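Heme-binding protein A (Haemophilus parasuis 29755, PDB 3TPA) probably binds glutathione as a periplasmic solute-binding protein of family 5, although it carries the name of a heme-binding protein. Local coordinates at residues P281-V286 against Q290-A295; I274-T279 against A377-I382; R370-I375 against A407-W412; P329-N334 against Q474-I479. The protein carries 1 engineered substitution. All coordinates share one frame; numbering follows the deposited sequence.

Interaction 1: P281-V286 against Q290-A295. Unlike the reference sequence in segment 290-295: Gln290 (reference Arg).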
loop_
_atom_site.group_PDB
_atom_site.type_symbol
_atom_site.label_atom_id
_atom_site.label_comp_id
_atom_site.label_asym_id
_atom_site.label_seq_id
_atom_site.Cartn_x
_atom_site.Cartn_y
_atom_site.Cartn_z
ATOM N N PRO A 281 -1.543 29.168 16.532
ATOM C CA PRO A 281 -0.680 30.315 16.843
ATOM C C PRO A 281 0.789 29.949 17.063
ATOM O O PRO A 281 1.647 30.500 16.382
ATOM C CB PRO A 281 -1.307 30.880 18.118
ATOM C CG PRO A 281 -2.764 30.526 17.980
ATOM C CD PRO A 281 -2.779 29.171 17.333
ATOM N N GLU A 282 1.079 29.037 17.981
ATOM C CA GLU A 282 2.474 28.699 18.287
ATOM C C GLU A 282 3.076 27.755 17.244
ATOM O O GLU A 282 4.249 27.879 16.853
ATOM C CB GLU A 282 2.581 28.078 19.685
ATOM C CG GLU A 282 2.299 29.049 20.826
ATOM C CD GLU A 282 0.817 29.231 21.088
ATOM O OE1 GLU A 282 0.048 28.277 20.864
ATOM O OE2 GLU A 282 0.414 30.328 21.530
ATOM N N LEU A 283 2.256 26.820 16.776
ATOM C CA LEU A 283 2.696 25.839 15.787
ATOM C C LEU A 283 2.921 26.444 14.400
ATOM O O LEU A 283 3.477 25.793 13.517
ATOM C CB LEU A 283 1.681 24.695 15.706
ATOM C CG LEU A 283 1.442 23.934 17.025
ATOM C CD1 LEU A 283 0.509 22.759 16.788
ATOM C CD2 LEU A 283 2.748 23.441 17.623
ATOM N N ASN A 284 2.467 27.679 14.199
ATOM C CA ASN A 284 2.725 28.391 12.937
ATOM C C ASN A 284 4.182 28.825 12.804
ATOM O O ASN A 284 4.644 29.216 11.736
ATOM C CB ASN A 284 1.813 29.616 12.794
ATOM C CG ASN A 284 2.078 30.381 11.514
ATOM O OD1 ASN A 284 2.769 31.401 11.522
ATOM N ND2 ASN A 284 1.548 29.879 10.398
ATOM N N ASN A 285 4.899 28.732 13.912
ATOM C CA ASN A 285 6.264 29.204 14.021
ATOM C C ASN A 285 7.260 28.075 13.772
ATOM O O ASN A 285 7.318 27.105 14.510
ATOM C CB ASN A 285 6.450 29.803 15.411
ATOM C CG ASN A 285 7.827 30.359 15.629
ATOM O OD1 ASN A 285 8.823 29.708 15.339
ATOM N ND2 ASN A 285 7.893 31.574 16.158
ATOM N N VAL A 286 8.052 28.201 12.721
ATOM C CA VAL A 286 8.912 27.091 12.302
ATOM C C VAL A 286 9.893 26.657 13.395
ATOM O O VAL A 286 10.199 25.472 13.540
ATOM C CB VAL A 286 9.680 27.437 11.007
ATOM C CG1 VAL A 286 10.519 28.670 11.221
ATOM C CG2 VAL A 286 10.562 26.274 10.574
ATOM N N GLN A 290 10.427 22.972 14.953
ATOM C CA GLN A 290 11.754 22.364 15.054
ATOM C C GLN A 290 12.073 21.961 16.493
ATOM O O GLN A 290 12.642 20.892 16.731
ATOM C CB GLN A 290 12.823 23.317 14.513
ATOM C CG GLN A 290 12.664 23.606 13.026
ATOM C CD GLN A 290 13.592 24.705 12.542
ATOM O OE1 GLN A 290 13.989 25.578 13.315
ATOM N NE2 GLN A 290 13.945 24.664 11.257
ATOM N N ALA A 291 11.678 22.804 17.451
ATOM C CA ALA A 291 11.848 22.487 18.871
ATOM C C ALA A 291 11.109 21.201 19.292
ATOM O O ALA A 291 11.681 20.319 19.955
ATOM C CB ALA A 291 11.408 23.678 19.748
ATOM N N LEU A 292 9.837 21.099 18.926
ATOM C CA LEU A 292 9.043 19.906 19.238
ATOM C C LEU A 292 9.645 18.669 18.606
ATOM O O LEU A 292 9.531 17.568 19.139
ATOM C CB LEU A 292 7.615 20.089 18.739
ATOM C CG LEU A 292 6.913 21.241 19.439
ATOM C CD1 LEU A 292 5.514 21.417 18.913
ATOM C CD2 LEU A 292 6.921 21.020 20.971
ATOM N N HIS A 293 10.284 18.868 17.455
ATOM C CA HIS A 293 10.948 17.786 16.707
ATOM C C HIS A 293 12.178 17.329 17.500
ATOM O O HIS A 293 12.377 16.138 17.720
ATOM C CB HIS A 293 11.313 18.280 15.295
ATOM C CG HIS A 293 11.557 17.185 14.307
ATOM N ND1 HIS A 293 11.191 17.286 12.969
ATOM C CD2 HIS A 293 12.117 15.963 14.451
ATOM C CE1 HIS A 293 11.526 16.174 12.347
ATOM N NE2 HIS A 293 12.094 15.349 13.224
ATOM N N HIS A 294 12.983 18.283 17.963
ATOM C CA HIS A 294 14.122 17.964 18.829
ATOM C C HIS A 294 13.701 17.272 20.116
ATOM O O HIS A 294 14.481 16.535 20.694
ATOM C CB HIS A 294 14.938 19.221 19.195
ATOM C CG HIS A 294 15.913 19.642 18.145
ATOM N ND1 HIS A 294 17.022 18.892 17.817
ATOM C CD2 HIS A 294 15.953 20.737 17.354
ATOM C CE1 HIS A 294 17.697 19.501 16.859
ATOM N NE2 HIS A 294 17.078 20.629 16.569
ATOM N N ALA A 295 12.477 17.527 20.571
ATOM C CA ALA A 295 11.987 16.944 21.815
ATOM C C ALA A 295 11.119 15.714 21.575
ATOM O O ALA A 295 10.301 15.363 22.412
ATOM C CB ALA A 295 11.226 17.977 22.629
#
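Gln290, one turn after Val286, begins its contact through the backbone: Gln290 N donates to Val286 O at 2.9 Å with an N-H...O angle of 167°. From there its side chain runs past the same oxygen. Gln290 CB stands 3.5 Å from Val286 O, and CG comes closer, 3.1 Å from Val286 O, because it is turned to the side of the backbone N (chi1 -64°). Beyond CG the chain is extended. Gln290 CD then passes 3.9 Å from Val286 CG2. At the tip OE1 lies 3.8 Å from Val286 O, with no bond implied, and NE2 is 3.8 Å from Val286 CG2, so the two side chains run alongside each other in a common direction; NE2 has its hydrogen-bond partner elsewhere.

These are residues of the first turns of helix 286-294, entered through a type I turn from Glu282 to Asn285. Asn285 is the N-cap: its OD1 accepts from Val288 N in the first turn, and the bond from Val286 O to Gln290 N belongs to the regular helical series. Gln290 differs here from the reference sequence, which has arginine.

A second, purely apolar touch lies deeper. Leu283, whose carbonyl oxygen is bonded by Arg289 NH1, directs CD2 to 3.7 Å from Leu292 CD1. The two leucine side chains, both buried, are set roughly perpendicular, and Leu292 also packs on Ile479 of strand 478-491.

Interaction 2: I274-T279 against A377-I382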
loop_
_atom_site.group_PDB
_atom_site.type_symbol
_atom_site.label_atom_id
_atom_site.label_comp_id
_atom_site.label_asym_id
_atom_site.label_seq_id
_atom_site.Cartn_x
_atom_site.Cartn_y
_atom_site.Cartn_z
ATOM N N ILE A 274 3.947 12.570 13.971
ATOM C CA ILE A 274 3.166 13.502 14.763
ATOM C C ILE A 274 2.783 14.640 13.818
ATOM O O ILE A 274 3.648 15.316 13.277
ATOM C CB ILE A 274 3.972 14.051 15.951
ATOM C CG1 ILE A 274 4.445 12.931 16.883
ATOM C CG2 ILE A 274 3.171 15.109 16.718
ATOM C CD1 ILE A 274 3.295 12.115 17.547
ATOM N N GLY A 275 1.490 14.852 13.607
ATOM C CA GLY A 275 1.043 15.930 12.740
ATOM C C GLY A 275 1.032 17.196 13.573
ATOM O O GLY A 275 0.744 17.138 14.761
ATOM N N LEU A 276 1.373 18.329 12.963
ATOM C CA LEU A 276 1.295 19.619 13.634
ATOM C C LEU A 276 0.472 20.582 12.794
ATOM O O LEU A 276 0.775 20.826 11.621
ATOM C CB LEU A 276 2.697 20.187 13.848
ATOM C CG LEU A 276 3.670 19.340 14.670
ATOM C CD1 LEU A 276 5.084 19.971 14.673
ATOM C CD2 LEU A 276 3.146 19.184 16.087
ATOM N N ASN A 277 -0.567 21.148 13.389
ATOM C CA ASN A 277 -1.419 22.076 12.658
ATOM C C ASN A 277 -0.718 23.412 12.518
ATOM O O ASN A 277 -0.708 24.206 13.448
ATOM C CB ASN A 277 -2.714 22.261 13.412
ATOM C CG ASN A 277 -3.681 23.132 12.683
ATOM O OD1 ASN A 277 -3.312 23.866 11.769
ATOM N ND2 ASN A 277 -4.944 23.060 13.083
ATOM N N THR A 278 -0.146 23.669 11.348
ATOM C CA THR A 278 0.665 24.867 11.161
ATOM C C THR A 278 -0.126 26.184 11.066
ATOM O O THR A 278 0.457 27.230 10.768
ATOM C CB THR A 278 1.584 24.740 9.951
ATOM O OG1 THR A 278 0.809 24.813 8.758
ATOM C CG2 THR A 278 2.312 23.404 9.973
ATOM N N THR A 279 -1.437 26.139 11.322
ATOM C CA THR A 279 -2.240 27.365 11.368
ATOM C C THR A 279 -2.516 27.782 12.802
ATOM O O THR A 279 -3.102 28.826 13.044
ATOM C CB THR A 279 -3.590 27.230 10.640
ATOM O OG1 THR A 279 -4.407 26.248 11.308
ATOM C CG2 THR A 279 -3.379 26.841 9.181
ATOM N N ALA A 377 5.444 13.517 27.912
ATOM C CA ALA A 377 6.402 13.596 29.031
ATOM C C ALA A 377 7.654 14.384 28.691
ATOM O O ALA A 377 8.163 15.143 29.523
ATOM C CB ALA A 377 6.792 12.191 29.527
ATOM N N ASP A 378 8.171 14.195 27.480
ATOM C CA ASP A 378 9.337 14.960 27.036
ATOM C C ASP A 378 8.958 16.406 26.747
ATOM O O ASP A 378 9.655 17.335 27.153
ATOM C CB ASP A 378 10.001 14.312 25.818
ATOM C CG ASP A 378 10.763 13.047 26.183
ATOM O OD1 ASP A 378 11.322 13.014 27.297
ATOM O OD2 ASP A 378 10.798 12.091 25.374
ATOM N N TRP A 379 7.847 16.609 26.051
ATOM C CA TRP A 379 7.421 17.972 25.775
ATOM C C TRP A 379 7.247 18.771 27.079
ATOM O O TRP A 379 7.601 19.945 27.144
ATOM C CB TRP A 379 6.149 18.000 24.922
ATOM C CG TRP A 379 6.367 17.653 23.447
ATOM C CD1 TRP A 379 7.519 17.205 22.861
ATOM C CD2 TRP A 379 5.398 17.749 22.394
ATOM N NE1 TRP A 379 7.319 16.990 21.518
ATOM C CE2 TRP A 379 6.027 17.318 21.204
ATOM C CE3 TRP A 379 4.055 18.138 22.348
ATOM C CZ2 TRP A 379 5.365 17.283 19.976
ATOM C CZ3 TRP A 379 3.390 18.089 21.132
ATOM C CH2 TRP A 379 4.050 17.671 19.960
ATOM N N ALA A 380 6.714 18.130 28.115
ATOM C CA ALA A 380 6.507 18.798 29.407
ATOM C C ALA A 380 7.809 19.340 29.983
ATOM O O ALA A 380 7.847 20.440 30.544
ATOM C CB ALA A 380 5.849 17.854 30.405
ATOM N N LYS A 381 8.875 18.560 29.833
ATOM C CA LYS A 381 10.194 18.952 30.313
ATOM C C LYS A 381 10.737 20.223 29.658
ATOM O O LYS A 381 11.645 20.846 30.188
ATOM C CB LYS A 381 11.202 17.819 30.129
ATOM C CG LYS A 381 10.924 16.585 30.970
ATOM C CD LYS A 381 12.028 15.557 30.766
ATOM C CE LYS A 381 11.468 14.192 30.407
ATOM N NZ LYS A 381 12.527 13.237 29.978
ATOM N N ILE A 382 10.206 20.611 28.507
ATOM C CA ILE A 382 10.646 21.872 27.899
ATOM C C ILE A 382 9.582 22.955 28.006
ATOM O O ILE A 382 9.644 23.966 27.322
ATOM C CB ILE A 382 11.098 21.722 26.434
ATOM C CG1 ILE A 382 9.909 21.386 25.525
ATOM C CG2 ILE A 382 12.202 20.688 26.320
ATOM C CD1 ILE A 382 10.243 21.489 24.046
#
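Helix-on-sheet packing in an alpha/beta lobe of the solute-binding fold brings Trp379 of helix 368-381 against Ile274 and Leu276, at the end of strand 261-276. The two aliphatic residues are two positions apart and direct their CB atoms toward the helix, so both come to the same indole. The touching atom of the tryptophan is CH2, on the outer rim of its six-membered ring, 4.2 Å from Ile274 CG2 and 4.3 Å from Leu276 CD2. Both methyl groups meet the ring obliquely. Backbone distances are long, with 12.6 Å between Ile274 CA and Trp379 CA, and it is the length of the indole, held off the helix with chi1 at -75°, that bridges the gap. Its NE1 is not left in an apolar setting without a partner: it donates to Leu292 O, the carbonyl of a residue of helix 286-294, which should fix the tilt of the ring. Ala407 of the adjacent strand also packs on the indole.

Just past the strand the chain turns in an Asx turn, where Asn277 OD1 accepts from both Thr279 N and Thr279 OG1, two donors on the same face of the amide plane; ND2 of the same amide reaches Phe405 O. On the helix, Lys381 bends back over one turn, and its NZ forms a salt bridge with Asp378 OD1 at 2.9 Å, meeting the oxygen nearly along its C-O axis.

Interaction 3: R370-I375 against A407-W412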
loop_
_atom_site.group_PDB
_atom_site.type_symbol
_atom_site.label_atom_id
_atom_site.label_comp_id
_atom_site.label_asym_id
_atom_site.label_seq_id
_atom_site.Cartn_x
_atom_site.Cartn_y
_atom_site.Cartn_z
ATOM N N ARG A 370 0.405 5.147 23.626
ATOM C CA ARG A 370 1.735 5.157 24.241
ATOM C C ARG A 370 2.677 6.129 23.541
ATOM O O ARG A 370 3.495 6.773 24.187
ATOM C CB ARG A 370 2.358 3.761 24.288
ATOM C CG ARG A 370 3.753 3.759 24.925
ATOM C CD ARG A 370 3.671 3.948 26.441
ATOM N NE ARG A 370 4.973 3.848 27.095
ATOM C CZ ARG A 370 5.637 2.710 27.288
ATOM N NH1 ARG A 370 5.138 1.554 26.867
ATOM N NH2 ARG A 370 6.811 2.727 27.901
ATOM N N THR A 371 2.576 6.215 22.218
ATOM C CA THR A 371 3.286 7.234 21.458
ATOM C C THR A 371 2.981 8.601 22.079
ATOM O O THR A 371 3.877 9.345 22.462
ATOM C CB THR A 371 2.827 7.249 19.976
ATOM O OG1 THR A 371 3.013 5.956 19.388
ATOM C CG2 THR A 371 3.614 8.289 19.172
ATOM N N ALA A 372 1.700 8.917 22.205
ATOM C CA ALA A 372 1.303 10.214 22.747
ATOM C C ALA A 372 1.865 10.465 24.156
ATOM O O ALA A 372 2.273 11.580 24.484
ATOM C CB ALA A 372 -0.225 10.349 22.743
ATOM N N GLU A 373 1.862 9.432 24.994
ATOM C CA GLU A 373 2.304 9.582 26.385
ATOM C C GLU A 373 3.788 9.909 26.473
ATOM O O GLU A 373 4.208 10.752 27.268
ATOM C CB GLU A 373 2.002 8.307 27.190
ATOM C CG GLU A 373 0.553 8.168 27.582
ATOM C CD GLU A 373 0.220 6.798 28.138
ATOM O OE1 GLU A 373 1.118 5.928 28.179
ATOM O OE2 GLU A 373 -0.951 6.585 28.522
ATOM N N ILE A 374 4.586 9.229 25.661
ATOM C CA ILE A 374 6.038 9.437 25.671
ATOM C C ILE A 374 6.351 10.865 25.260
ATOM O O ILE A 374 7.139 11.580 25.899
ATOM C CB ILE A 374 6.744 8.458 24.707
ATOM C CG1 ILE A 374 6.717 7.043 25.286
ATOM C CG2 ILE A 374 8.191 8.894 24.430
ATOM C CD1 ILE A 374 7.024 5.991 24.279
ATOM N N ILE A 375 5.705 11.295 24.190
ATOM C CA ILE A 375 5.894 12.653 23.693
ATOM C C ILE A 375 5.431 13.686 24.715
ATOM O O ILE A 375 6.135 14.642 24.986
ATOM C CB ILE A 375 5.175 12.843 22.353
ATOM C CG1 ILE A 375 6.022 12.230 21.243
ATOM C CG2 ILE A 375 4.955 14.301 22.064
ATOM C CD1 ILE A 375 5.242 11.320 20.340
ATOM N N ALA A 407 -1.672 19.129 17.859
ATOM C CA ALA A 407 -0.766 18.032 17.514
ATOM C C ALA A 407 -1.544 16.719 17.523
ATOM O O ALA A 407 -2.589 16.625 18.159
ATOM C CB ALA A 407 0.398 17.956 18.508
ATOM N N GLY A 408 -1.033 15.704 16.837
ATOM C CA GLY A 408 -1.676 14.402 16.857
ATOM C C GLY A 408 -0.822 13.273 16.320
ATOM O O GLY A 408 0.212 13.488 15.669
ATOM N N THR A 409 -1.295 12.057 16.578
ATOM C CA THR A 409 -0.623 10.832 16.173
ATOM C C THR A 409 -1.326 10.292 14.946
ATOM O O THR A 409 -2.465 9.826 15.026
ATOM C CB THR A 409 -0.693 9.750 17.269
ATOM O OG1 THR A 409 -2.058 9.520 17.617
ATOM C CG2 THR A 409 0.082 10.169 18.515
ATOM N N TYR A 410 -0.636 10.338 13.813
ATOM C CA TYR A 410 -1.235 9.973 12.545
ATOM C C TYR A 410 -0.329 9.001 11.799
ATOM O O TYR A 410 0.842 8.799 12.166
ATOM C CB TYR A 410 -1.471 11.243 11.700
ATOM C CG TYR A 410 -2.322 12.284 12.412
ATOM C CD1 TYR A 410 -3.694 12.091 12.585
ATOM C CD2 TYR A 410 -1.752 13.441 12.935
ATOM C CE1 TYR A 410 -4.481 13.034 13.239
ATOM C CE2 TYR A 410 -2.531 14.400 13.580
ATOM C CZ TYR A 410 -3.893 14.190 13.731
ATOM O OH TYR A 410 -4.671 15.132 14.371
ATOM N N GLY A 411 -0.876 8.400 10.754
ATOM C CA GLY A 411 -0.112 7.503 9.916
ATOM C C GLY A 411 -0.583 7.599 8.478
ATOM O O GLY A 411 -1.722 7.994 8.203
ATOM N N TRP A 412 0.303 7.264 7.553
ATOM C CA TRP A 412 -0.070 7.215 6.147
ATOM C C TRP A 412 0.507 5.959 5.511
ATOM O O TRP A 412 1.636 5.569 5.810
ATOM C CB TRP A 412 0.458 8.457 5.413
ATOM C CG TRP A 412 0.245 8.408 3.923
ATOM C CD1 TRP A 412 1.178 8.094 2.965
ATOM C CD2 TRP A 412 -0.974 8.673 3.227
ATOM N NE1 TRP A 412 0.607 8.144 1.718
ATOM C CE2 TRP A 412 -0.715 8.500 1.848
ATOM C CE3 TRP A 412 -2.268 9.040 3.635
ATOM C CZ2 TRP A 412 -1.692 8.683 0.877
ATOM C CZ3 TRP A 412 -3.240 9.224 2.669
ATOM C CH2 TRP A 412 -2.947 9.045 1.302
#
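Thr409 is the residue of strand 407-413 that meets helix 368-381, at Thr371 and Ala372. Before it, Ala407 packs against Leu276, and its backbone pairs with Glu354 and Trp356 of the neighbouring strand; Gly408 pairs on the other side, with Gly275.

Thr409 itself points CB toward the helix, and its methyl does the touching. CG2 of Thr409 lies 4.1 Å from Thr371 CG2, while Ala372 CB is 4.2 Å from Thr409 CG2 and Ala372 N is equally distant from that methyl. The two threonine side chains run antiparallel past one another, methyl against methyl, with their hydroxyls bonded elsewhere. Thr409 OG1, set between its own N and carbonyl carbon (chi1 55°), is bonded with Gln358 N. In Thr371 OG1 lies beside the backbone N (chi1 -57°), which puts CG2 anti to that N and facing Thr409; OG1 bonds to Asn367 O, one turn back in the chain. At 6.9 Å between Ala372 CA and Thr409 CA the helix runs close over the sheet here, as the small residues allow.

With Tyr410 the strand turns its side chain to the other face, where the ring meets Phe396, Phe405 and Tyr437, and farther on Trp412 NE1 reaches Asn421 O.

Helix 368-381 joins the parallel strands 351-356 and 384-389 in a beta-alpha-beta crossover; it covers strand 407-413, which runs between 351-356 and the antiparallel 261-276, while helix 298-306 packs along its flank at Thr371 and Ile375.

Interaction 4: P329-N334 against Q474-I479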
loop_
_atom_site.group_PDB
_atom_site.type_symbol
_atom_site.label_atom_id
_atom_site.label_comp_id
_atom_site.label_asym_id
_atom_site.label_seq_id
_atom_site.Cartn_x
_atom_site.Cartn_y
_atom_site.Cartn_z
ATOM N N PRO A 329 19.273 15.983 6.714
ATOM C CA PRO A 329 19.611 16.459 8.061
ATOM C C PRO A 329 18.486 16.149 9.038
ATOM O O PRO A 329 17.316 16.234 8.672
ATOM C CB PRO A 329 19.759 17.975 7.870
ATOM C CG PRO A 329 20.047 18.154 6.406
ATOM C CD PRO A 329 19.247 17.081 5.727
ATOM N N GLN A 330 18.845 15.775 10.262
ATOM C CA GLN A 330 17.879 15.374 11.280
ATOM C C GLN A 330 17.875 16.354 12.448
ATOM O O GLN A 330 18.894 17.012 12.743
ATOM C CB GLN A 330 18.210 13.975 11.817
ATOM C CG GLN A 330 18.137 12.879 10.764
ATOM C CD GLN A 330 16.751 12.761 10.166
ATOM O OE1 GLN A 330 15.785 12.469 10.869
ATOM N NE2 GLN A 330 16.643 13.008 8.865
ATOM N N TYR A 331 16.731 16.454 13.115
ATOM C CA TYR A 331 16.662 17.211 14.356
ATOM C C TYR A 331 16.868 16.217 15.487
ATOM O O TYR A 331 15.912 15.651 16.007
ATOM C CB TYR A 331 15.317 17.928 14.500
ATOM C CG TYR A 331 14.998 18.894 13.364
ATOM C CD1 TYR A 331 15.502 20.191 13.355
ATOM C CD2 TYR A 331 14.199 18.500 12.300
ATOM C CE1 TYR A 331 15.206 21.068 12.304
ATOM C CE2 TYR A 331 13.902 19.358 11.282
ATOM C CZ TYR A 331 14.411 20.634 11.279
ATOM O OH TYR A 331 14.085 21.460 10.241
ATOM N N GLU A 332 18.121 15.984 15.857
ATOM C CA GLU A 332 18.428 14.966 16.857
ATOM C C GLU A 332 17.714 15.233 18.177
ATOM O O GLU A 332 17.437 16.378 18.510
ATOM C CB GLU A 332 19.939 14.879 17.082
ATOM C CG GLU A 332 20.521 16.012 17.921
ATOM C CD GLU A 332 20.689 17.323 17.156
ATOM O OE1 GLU A 332 20.461 17.379 15.919
ATOM O OE2 GLU A 332 21.057 18.315 17.817
ATOM N N PHE A 333 17.418 14.174 18.927
ATOM C CA PHE A 333 16.709 14.323 20.200
ATOM C C PHE A 333 17.630 14.968 21.241
ATOM O O PHE A 333 18.668 14.415 21.608
ATOM C CB PHE A 333 16.126 12.987 20.700
ATOM C CG PHE A 333 15.465 13.075 22.068
ATOM C CD1 PHE A 333 14.278 13.770 22.244
ATOM C CD2 PHE A 333 16.044 12.465 23.181
ATOM C CE1 PHE A 333 13.685 13.864 23.509
ATOM C CE2 PHE A 333 15.452 12.544 24.443
ATOM C CZ PHE A 333 14.281 13.237 24.608
ATOM N N ASN A 334 17.243 16.161 21.677
ATOM C CA ASN A 334 18.036 16.971 22.584
ATOM C C ASN A 334 17.112 17.981 23.230
ATOM O O ASN A 334 16.743 18.987 22.608
ATOM C CB ASN A 334 19.157 17.683 21.813
ATOM C CG ASN A 334 20.095 18.482 22.716
ATOM O OD1 ASN A 334 19.703 19.003 23.756
ATOM N ND2 ASN A 334 21.344 18.591 22.301
ATOM N N GLN A 474 13.254 21.183 6.343
ATOM C CA GLN A 474 13.616 22.498 6.868
ATOM C C GLN A 474 12.466 23.148 7.638
ATOM O O GLN A 474 12.678 23.892 8.587
ATOM C CB GLN A 474 14.054 23.418 5.710
ATOM C CG GLN A 474 15.436 23.087 5.153
ATOM C CD GLN A 474 15.754 23.779 3.829
ATOM O OE1 GLN A 474 14.860 24.190 3.084
ATOM N NE2 GLN A 474 17.043 23.891 3.527
ATOM N N ASN A 475 11.243 22.870 7.206
ATOM C CA ASN A 475 10.051 23.485 7.776
ATOM C C ASN A 475 9.331 22.626 8.807
ATOM O O ASN A 475 8.460 23.115 9.520
ATOM C CB ASN A 475 9.093 23.887 6.652
ATOM C CG ASN A 475 9.607 25.056 5.882
ATOM O OD1 ASN A 475 9.538 26.180 6.353
ATOM N ND2 ASN A 475 10.183 24.801 4.722
ATOM N N SER A 476 9.703 21.348 8.879
ATOM C CA SER A 476 9.190 20.433 9.912
ATOM C C SER A 476 7.675 20.522 10.196
ATOM O O SER A 476 7.273 20.642 11.355
ATOM C CB SER A 476 9.970 20.625 11.225
ATOM O OG SER A 476 9.673 19.590 12.164
ATOM N N PRO A 477 6.827 20.443 9.150
ATOM C CA PRO A 477 5.378 20.547 9.422
ATOM C C PRO A 477 4.763 19.323 10.123
ATOM O O PRO A 477 3.718 19.426 10.784
ATOM C CB PRO A 477 4.770 20.720 8.023
ATOM C CG PRO A 477 5.754 20.146 7.094
ATOM C CD PRO A 477 7.113 20.400 7.702
ATOM N N ILE A 478 5.378 18.163 9.925
ATOM C CA ILE A 478 5.062 16.976 10.707
ATOM C C ILE A 478 6.392 16.428 11.176
ATOM O O ILE A 478 7.437 16.782 10.635
ATOM C CB ILE A 478 4.318 15.876 9.913
ATOM C CG1 ILE A 478 5.207 15.263 8.822
ATOM C CG2 ILE A 478 2.980 16.409 9.309
ATOM C CD1 ILE A 478 4.525 14.094 8.101
ATOM N N ILE A 479 6.351 15.578 12.192
ATOM C CA ILE A 479 7.549 14.948 12.720
ATOM C C ILE A 479 7.463 13.460 12.419
ATOM O O ILE A 479 6.798 12.720 13.135
ATOM C CB ILE A 479 7.632 15.159 14.242
ATOM C CG1 ILE A 479 7.645 16.655 14.584
ATOM C CG2 ILE A 479 8.858 14.465 14.832
ATOM C CD1 ILE A 479 7.291 16.976 16.021
#
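The phenol oxygen of Tyr331 reaches two successive carbonyls at the end of helix 458-475: OH donates a hydrogen bond to Gln473 O and stands 3.3 Å from Gln474 O, a close approach not counted as a bond. The ring arrives there because CG of Tyr331 is anti to its carbonyl carbon (chi1 -58°), with CB directed toward the helix end. Alongside the ring, Ser476 CB lies 4.1 Å from Tyr331 CE2, meeting the ring obliquely.

Ser476 is the first residue to leave the helix, and it does so with a positive phi (43°), which turns the chain toward strand 478-491. Its hydroxyl, anti to the backbone N, turns aside from the tyrosine ring to bond with His293 ND1. That imidazole also meets the Tyr331 ring, with planes at about 45°, so serine, histidine and tyrosine form one small cluster. The carbonyl of Asn475 is satisfied by Arg289 NH2.

Around this contact the loop that leads into helix 335-344 meets the C-terminal end of helix 286-294, where His294 ND1 bonds with Glu332 O, while helix 458-475 ends beside it and strand 478-491 enters the mixed sheet next to strand 261-276.

Overall arrangement
All four contacts gather on one side of the chain's centre, around a mixed sheet. Interactions 2 and 3 are fully buried and share helix 368-381, which rests on neighbouring strands 261-276 and 407-413; both rely on apolar touches, an indole rim in one and methyl groups in the other. Interactions 1 and 4 are only partly buried and more polar, dealing with how helix 286-294 starts and helix 458-475 ends. The histidines at the end of helix 286-294 tie interaction 1 to interaction 4, and a bond from the Trp379 indole ties it to interaction 2, whereas interactions 3 and 4 do not touch, with nearest atoms about 7 Å apart.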